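Local coordinates for protein beta-agarase D (Zobellia galactanivorans, PDB 4ASM) that hydrolyses the beta-1,4-linkages of agarose at random with retention of anomeric configuration, this chain being its glycoside hydrolase family 16 catalytic domain, at residues A[205-211]-A[252-256]; A[260-266]-A[283-289]. All blocks are in the same frame, centred on the assembly; numbering follows the deposited sequence.

Contact 1: residues A[205-211]-A[252-256]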
loop_
_atom_site.group_PDB
_atom_site.type_symbol
_atom_site.label_atom_id
_atom_site.label_comp_id
_atom_site.label_asym_id
_atom_site.label_seq_id
_atom_site.Cartn_x
_atom_site.Cartn_y
_atom_site.Cartn_z
ATOM N N ASN A 205 -2.215 -4.874 -15.269
ATOM C CA ASN A 205 -2.426 -3.426 -15.138
ATOM C C ASN A 205 -2.339 -2.915 -13.691
ATOM O O ASN A 205 -2.200 -1.710 -13.480
ATOM C CB ASN A 205 -3.752 -3.013 -15.778
ATOM C CG ASN A 205 -3.691 -2.983 -17.303
ATOM O OD1 ASN A 205 -2.626 -3.141 -17.928
ATOM N ND2 ASN A 205 -4.860 -2.756 -17.924
ATOM N N SER A 206 -2.384 -3.821 -12.705
ATOM C CA SER A 206 -2.254 -3.363 -11.316
ATOM C C SER A 206 -0.825 -2.953 -10.991
ATOM O O SER A 206 -0.572 -2.303 -9.975
ATOM C CB SER A 206 -2.753 -4.411 -10.307
ATOM O OG SER A 206 -1.873 -5.508 -10.191
ATOM N N TRP A 207 0.110 -3.371 -11.836
ATOM C CA TRP A 207 1.507 -2.952 -11.722
ATOM C C TRP A 207 1.647 -1.752 -12.662
ATOM O O TRP A 207 1.943 -1.892 -13.859
ATOM C CB TRP A 207 2.442 -4.126 -12.031
ATOM C CG TRP A 207 2.316 -5.171 -10.970
ATOM C CD1 TRP A 207 1.401 -6.207 -10.926
ATOM C CD2 TRP A 207 3.087 -5.267 -9.766
ATOM N NE1 TRP A 207 1.572 -6.934 -9.776
ATOM C CE2 TRP A 207 2.594 -6.384 -9.045
ATOM C CE3 TRP A 207 4.155 -4.524 -9.227
ATOM C CZ2 TRP A 207 3.131 -6.786 -7.816
ATOM C CZ3 TRP A 207 4.695 -4.928 -7.989
ATOM C CH2 TRP A 207 4.177 -6.054 -7.309
ATOM N N TRP A 208 1.367 -0.571 -12.122
ATOM C CA TRP A 208 1.190 0.618 -12.921
ATOM C C TRP A 208 2.518 1.309 -13.215
ATOM O O TRP A 208 3.404 1.409 -12.359
ATOM C CB TRP A 208 0.224 1.574 -12.200
ATOM C CG TRP A 208 0.077 2.836 -12.948
ATOM C CD1 TRP A 208 -0.725 3.062 -14.028
ATOM C CD2 TRP A 208 0.822 4.031 -12.730
ATOM N NE1 TRP A 208 -0.539 4.350 -14.483
ATOM C CE2 TRP A 208 0.404 4.968 -13.707
ATOM C CE3 TRP A 208 1.798 4.414 -11.793
ATOM C CZ2 TRP A 208 0.932 6.263 -13.778
ATOM C CZ3 TRP A 208 2.321 5.700 -11.863
ATOM C CH2 TRP A 208 1.890 6.608 -12.855
ATOM N N GLY A 209 2.664 1.813 -14.436
ATOM C CA GLY A 209 3.868 2.540 -14.799
ATOM C C GLY A 209 3.577 3.621 -15.832
ATOM O O GLY A 209 2.421 3.858 -16.208
ATOM N N LYS A 210 4.644 4.289 -16.274
ATOM C CA LYS A 210 4.543 5.446 -17.148
ATOM C C LYS A 210 5.754 5.452 -18.047
ATOM O O LYS A 210 6.863 5.291 -17.571
ATOM C CB LYS A 210 4.557 6.689 -16.264
ATOM C CG LYS A 210 4.307 7.991 -16.932
ATOM C CD LYS A 210 4.146 9.039 -15.839
ATOM C CE LYS A 210 4.444 10.417 -16.347
ATOM N NZ LYS A 210 4.853 11.304 -15.207
ATOM N N ASN A 211 5.548 5.651 -19.347
ATOM C CA ASN A 211 6.693 5.739 -20.258
ATOM C C ASN A 211 7.695 6.791 -19.799
ATOM O O ASN A 211 7.309 7.896 -19.425
ATOM C CB ASN A 211 6.218 6.118 -21.658
ATOM C CG ASN A 211 5.521 4.979 -22.394
ATOM O OD1 ASN A 211 4.676 5.228 -23.263
ATOM N ND2 ASN A 211 5.872 3.758 -22.078
ATOM N N THR A 252 -7.568 1.318 -16.189
ATOM C CA THR A 252 -6.238 1.797 -15.798
ATOM C C THR A 252 -5.529 2.510 -16.931
ATOM O O THR A 252 -5.758 2.216 -18.114
ATOM C CB THR A 252 -5.406 0.776 -14.914
ATOM O OG1 THR A 252 -3.987 0.784 -15.165
ATOM C CG2 THR A 252 -6.034 -0.576 -14.844
ATOM N N ARG A 253 -4.765 3.533 -16.558
ATOM C CA ARG A 253 -3.970 4.259 -17.546
ATOM C C ARG A 253 -2.771 3.432 -17.908
ATOM O O ARG A 253 -1.964 3.078 -17.052
ATOM C CB ARG A 253 -3.522 5.609 -17.003
ATOM C CG ARG A 253 -4.594 6.638 -17.066
ATOM C CD ARG A 253 -3.986 8.038 -16.945
ATOM N NE ARG A 253 -5.025 9.004 -16.647
ATOM C CZ ARG A 253 -5.662 9.731 -17.547
ATOM N NH1 ARG A 253 -5.373 9.606 -18.836
ATOM N NH2 ARG A 253 -6.582 10.599 -17.146
ATOM N N LEU A 254 -2.674 3.135 -19.206
ATOM C CA LEU A 254 -1.552 2.430 -19.782
ATOM C C LEU A 254 -0.298 3.296 -19.766
ATOM O O LEU A 254 -0.318 4.466 -19.381
ATOM C CB LEU A 254 -1.916 2.044 -21.224
ATOM C CG LEU A 254 -3.144 1.117 -21.310
ATOM C CD1 LEU A 254 -3.482 0.854 -22.797
ATOM C CD2 LEU A 254 -2.936 -0.183 -20.512
ATOM N N ALA A 255 0.800 2.707 -20.206
ATOM C CA ALA A 255 2.099 3.385 -20.150
ATOM C C ALA A 255 2.114 4.736 -20.874
ATOM O O ALA A 255 2.827 5.670 -20.455
ATOM C CB ALA A 255 3.175 2.489 -20.696
ATOM N N ASP A 256 1.336 4.828 -21.951
ATOM C CA ASP A 256 1.250 6.072 -22.720
ATOM C C ASP A 256 0.180 7.034 -22.214
ATOM O O ASP A 256 -0.056 8.073 -22.830
ATOM C CB ASP A 256 1.066 5.793 -24.216
ATOM C CG ASP A 256 -0.322 5.289 -24.562
ATOM O OD1 ASP A 256 -1.112 4.950 -23.653
ATOM O OD2 ASP A 256 -0.645 5.206 -25.785
HETATM O O HOH W 1 0.439 5.710 -17.034
HETATM O O HOH W 2 0.481 1.568 -16.756
#

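Contact 2: residues A[260-266]-A[283-289]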
loop_
_atom_site.group_PDB
_atom_site.type_symbol
_atom_site.label_atom_id
_atom_site.label_comp_id
_atom_site.label_asym_id
_atom_site.label_seq_id
_atom_site.Cartn_x
_atom_site.Cartn_y
_atom_site.Cartn_z
ATOM N N GLN A 260 -7.333 1.930 -20.472
ATOM C CA GLN A 260 -7.779 0.592 -20.869
ATOM C C GLN A 260 -8.801 0.058 -19.870
ATOM O O GLN A 260 -8.573 0.109 -18.649
ATOM C CB GLN A 260 -6.621 -0.376 -21.019
ATOM C CG GLN A 260 -7.083 -1.702 -21.584
ATOM C CD GLN A 260 -5.967 -2.648 -21.862
ATOM O OE1 GLN A 260 -5.753 -3.040 -23.022
ATOM N NE2 GLN A 260 -5.262 -3.046 -20.836
ATOM N N TYR A 261 -9.912 -0.475 -20.385
ATOM C CA TYR A 261 -11.019 -0.968 -19.554
ATOM C C TYR A 261 -10.976 -2.465 -19.609
ATOM O O TYR A 261 -10.961 -3.054 -20.707
ATOM C CB TYR A 261 -12.368 -0.469 -20.102
ATOM C CG TYR A 261 -12.376 1.016 -20.312
ATOM C CD1 TYR A 261 -12.689 1.894 -19.264
ATOM C CD2 TYR A 261 -12.021 1.558 -21.552
ATOM C CE1 TYR A 261 -12.645 3.273 -19.439
ATOM C CE2 TYR A 261 -11.994 2.935 -21.749
ATOM C CZ TYR A 261 -12.289 3.781 -20.685
ATOM O OH TYR A 261 -12.261 5.138 -20.881
ATOM N N THR A 262 -10.911 -3.092 -18.440
ATOM C CA THR A 262 -10.772 -4.535 -18.392
ATOM C C THR A 262 -11.638 -5.180 -17.321
ATOM O O THR A 262 -12.169 -4.512 -16.450
ATOM C CB THR A 262 -9.301 -4.965 -18.160
ATOM O OG1 THR A 262 -8.861 -4.420 -16.910
ATOM C CG2 THR A 262 -8.369 -4.498 -19.301
ATOM N N TYR A 263 -11.804 -6.489 -17.419
ATOM C CA TYR A 263 -12.540 -7.233 -16.394
ATOM C C TYR A 263 -12.022 -8.688 -16.405
ATOM O O TYR A 263 -11.401 -9.130 -17.383
ATOM C CB TYR A 263 -14.062 -7.153 -16.643
ATOM C CG TYR A 263 -14.462 -7.827 -17.928
ATOM C CD1 TYR A 263 -14.408 -7.132 -19.145
ATOM C CD2 TYR A 263 -14.837 -9.165 -17.942
ATOM C CE1 TYR A 263 -14.715 -7.765 -20.337
ATOM C CE2 TYR A 263 -15.155 -9.804 -19.128
ATOM C CZ TYR A 263 -15.095 -9.094 -20.323
ATOM O OH TYR A 263 -15.384 -9.714 -21.528
ATOM N N PRO A 264 -12.232 -9.429 -15.309
ATOM C CA PRO A 264 -11.720 -10.801 -15.218
ATOM C C PRO A 264 -12.287 -11.749 -16.274
ATOM O O PRO A 264 -13.516 -11.806 -16.481
ATOM C CB PRO A 264 -12.137 -11.240 -13.805
ATOM C CG PRO A 264 -12.321 -9.943 -13.042
ATOM C CD PRO A 264 -12.894 -8.988 -14.065
ATOM N N ALA A 265 -11.382 -12.464 -16.939
ATOM C CA ALA A 265 -11.762 -13.445 -17.961
ATOM C C ALA A 265 -12.241 -14.755 -17.340
ATOM O O ALA A 265 -13.047 -15.468 -17.934
ATOM C CB ALA A 265 -10.617 -13.694 -18.910
ATOM N N GLY A 266 -11.725 -15.116 -16.169
ATOM C CA GLY A 266 -12.147 -16.361 -15.559
ATOM C C GLY A 266 -11.520 -16.669 -14.224
ATOM O O GLY A 266 -10.402 -16.220 -13.910
ATOM N N GLN A 283 -3.288 -12.315 -13.740
ATOM C CA GLN A 283 -4.708 -12.618 -13.904
ATOM C C GLN A 283 -5.154 -12.341 -15.348
ATOM O O GLN A 283 -4.889 -11.266 -15.902
ATOM C CB GLN A 283 -5.541 -11.768 -12.951
ATOM C CG GLN A 283 -7.037 -11.931 -13.197
ATOM C CD GLN A 283 -7.906 -11.099 -12.293
ATOM O OE1 GLN A 283 -7.464 -10.100 -11.740
ATOM N NE2 GLN A 283 -9.159 -11.509 -12.138
ATOM N N LYS A 284 -5.799 -13.327 -15.973
ATOM C CA LYS A 284 -6.301 -13.146 -17.338
ATOM C C LYS A 284 -7.480 -12.182 -17.346
ATOM O O LYS A 284 -8.462 -12.362 -16.602
ATOM C CB LYS A 284 -6.697 -14.496 -17.956
ATOM C CG LYS A 284 -7.025 -14.402 -19.442
ATOM C CD LYS A 284 -7.423 -15.755 -19.992
ATOM C CE LYS A 284 -7.818 -15.628 -21.468
ATOM N NZ LYS A 284 -8.263 -16.963 -21.965
ATOM N N MET A 285 -7.368 -11.147 -18.182
ATOM C CA MET A 285 -8.392 -10.106 -18.251
ATOM C C MET A 285 -8.843 -9.930 -19.701
ATOM O O MET A 285 -8.051 -10.140 -20.638
ATOM C CB MET A 285 -7.816 -8.761 -17.763
ATOM C CG MET A 285 -7.203 -8.821 -16.356
ATOM S SD MET A 285 -8.422 -9.068 -15.060
ATOM C CE MET A 285 -9.065 -7.422 -14.822
ATOM N N ASN A 286 -10.109 -9.576 -19.858
ATOM C CA ASN A 286 -10.630 -9.240 -21.181
ATOM C C ASN A 286 -10.742 -7.725 -21.337
ATOM O O ASN A 286 -10.819 -6.999 -20.360
ATOM C CB ASN A 286 -12.015 -9.862 -21.366
ATOM C CG ASN A 286 -11.975 -11.369 -21.526
ATOM O OD1 ASN A 286 -10.946 -11.963 -21.849
ATOM N ND2 ASN A 286 -13.133 -11.996 -21.311
ATOM N N ILE A 287 -10.786 -7.271 -22.597
ATOM C CA ILE A 287 -10.878 -5.860 -22.939
ATOM C C ILE A 287 -12.331 -5.452 -23.130
ATOM O O ILE A 287 -13.111 -6.169 -23.794
ATOM C CB ILE A 287 -10.090 -5.581 -24.241
ATOM C CG1 ILE A 287 -8.609 -5.787 -23.967
ATOM C CG2 ILE A 287 -10.345 -4.162 -24.783
ATOM C CD1 ILE A 287 -7.779 -5.828 -25.212
ATOM N N ALA A 288 -12.679 -4.314 -22.538
ATOM C CA ALA A 288 -13.986 -3.698 -22.750
ATOM C C ALA A 288 -13.819 -2.292 -23.329
ATOM O O ALA A 288 -12.696 -1.818 -23.532
ATOM C CB ALA A 288 -14.786 -3.652 -21.442
ATOM N N SER A 289 -14.928 -1.629 -23.626
ATOM C CA SER A 289 -14.828 -0.334 -24.284
ATOM C C SER A 289 -15.175 0.874 -23.405
ATOM O O SER A 289 -15.134 2.013 -23.877
ATOM C CB SER A 289 -15.688 -0.333 -25.529
ATOM O OG SER A 289 -17.018 -0.546 -25.165
HETATM O O HOH W 3 -10.036 -0.945 -23.140
HETATM O O HOH W 4 -14.553 -8.504 -23.668
HETATM O O HOH W 5 -9.708 -13.619 -14.397
#

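Contact 1: residues A[205-211]-A[252-256]
Trp208 takes a t rotamer at chi1. Its CA-to-CB bond points sideways, yet the indole reaches across to 252-256. Trp208 NE1 comes 3.2 Å from Arg253 O, and Trp208 CD1 lies 4.1 Å from Thr252 OG1. Both oxygens sit at the ring edge, near its plane.

At one end the CA-to-CB bond of Asn205 points toward 252-256. Asn205 CB meets Thr252 CG2 at 3.5 Å. The aliphatic part of Arg253 is extended (chi2 and chi3 t), and its end leads away: NE bonds Met241 O and NH1 bonds Gly257 O.

At the other end Asn211 N donates to Ala255 O at 2.9 Å. The Asn211 side chain starts sideways but its end comes nearer: Asn211 ND2 is 3.3 Å from Ala255 CB.

Between these ends, water 1 donates to Gly209 O and Leu254 O, both at 2.8 Å. Water 2 lies 2.9 Å from Arg253 O and accepts from Gly209 N at 3.2 Å. Trp208 and residues 209-211 thus meet the end of strand 249-253 and the turn of its beta-hairpin with strand 259-264, at the GH16 domain surface. One direct backbone bond and two bridging waters imply a hydrated junction, not continuous sheet pairing.

Contact 2: residues A[260-266]-A[283-289]
Small apolar contacts lie at the centre of this antiparallel strand pair, part of the GH16 beta-sandwich fold. On one face of the sheet, Ala288 CB touches Tyr261 CB and Tyr263 CD1, each at 4.2 Å. Helix 291-297 packs on Ala288 too, through Asp293 and Ala294. Met285 CE lies 4.2 Å from Pro264 CD and 3.7 Å from Thr262 OG1, which is on the opposite face.

Main-chain bonds hold the pair: Ala288 N donates to Tyr261 O at 2.8 Å. Tyr263 and Asn286 form a hydrogen-bonded pair: Asn286 N to Tyr263 O is 2.8 Å, and Tyr263 N to Asn286 O is 3.1 Å. Thr262 and Ile287 form the next, non-hydrogen-bonded pair. Pro264 has no NH to donate, but Ala265 N bonds Lys284 O at 2.9 Å.

Further out, Asn286 CB lies over one face of the Tyr263 ring. At the polar edge, Asn286 ND2 donates to Tyr263 OH at 3.2 Å, and water 4 links that hydroxyl, at 2.6 Å, to Ile287 O, at 2.7 Å.

In the fold
In sequence, both segments of contact 1 come before those of contact 2, and their centres are 15 Å apart. Strands 249-253 and 259-264 are antiparallel neighbours in one sheet and join the two. A probable hydrogen bond from Gln260 N to Thr252 O, 2.9 Å long, ties them directly. The Leu254 side chain also touches that of Gln260. Contact 2 continues the sheet outward, through strand 282-288. Its centre is about 23 Å from the chain centre, against about 17 Å for contact 1. Contact 1 is nearer the catalytic cleft: the Trp208 side chain is about 11 Å from that of Glu165, the proton donor by similarity. Contact 2 lies away from the active site.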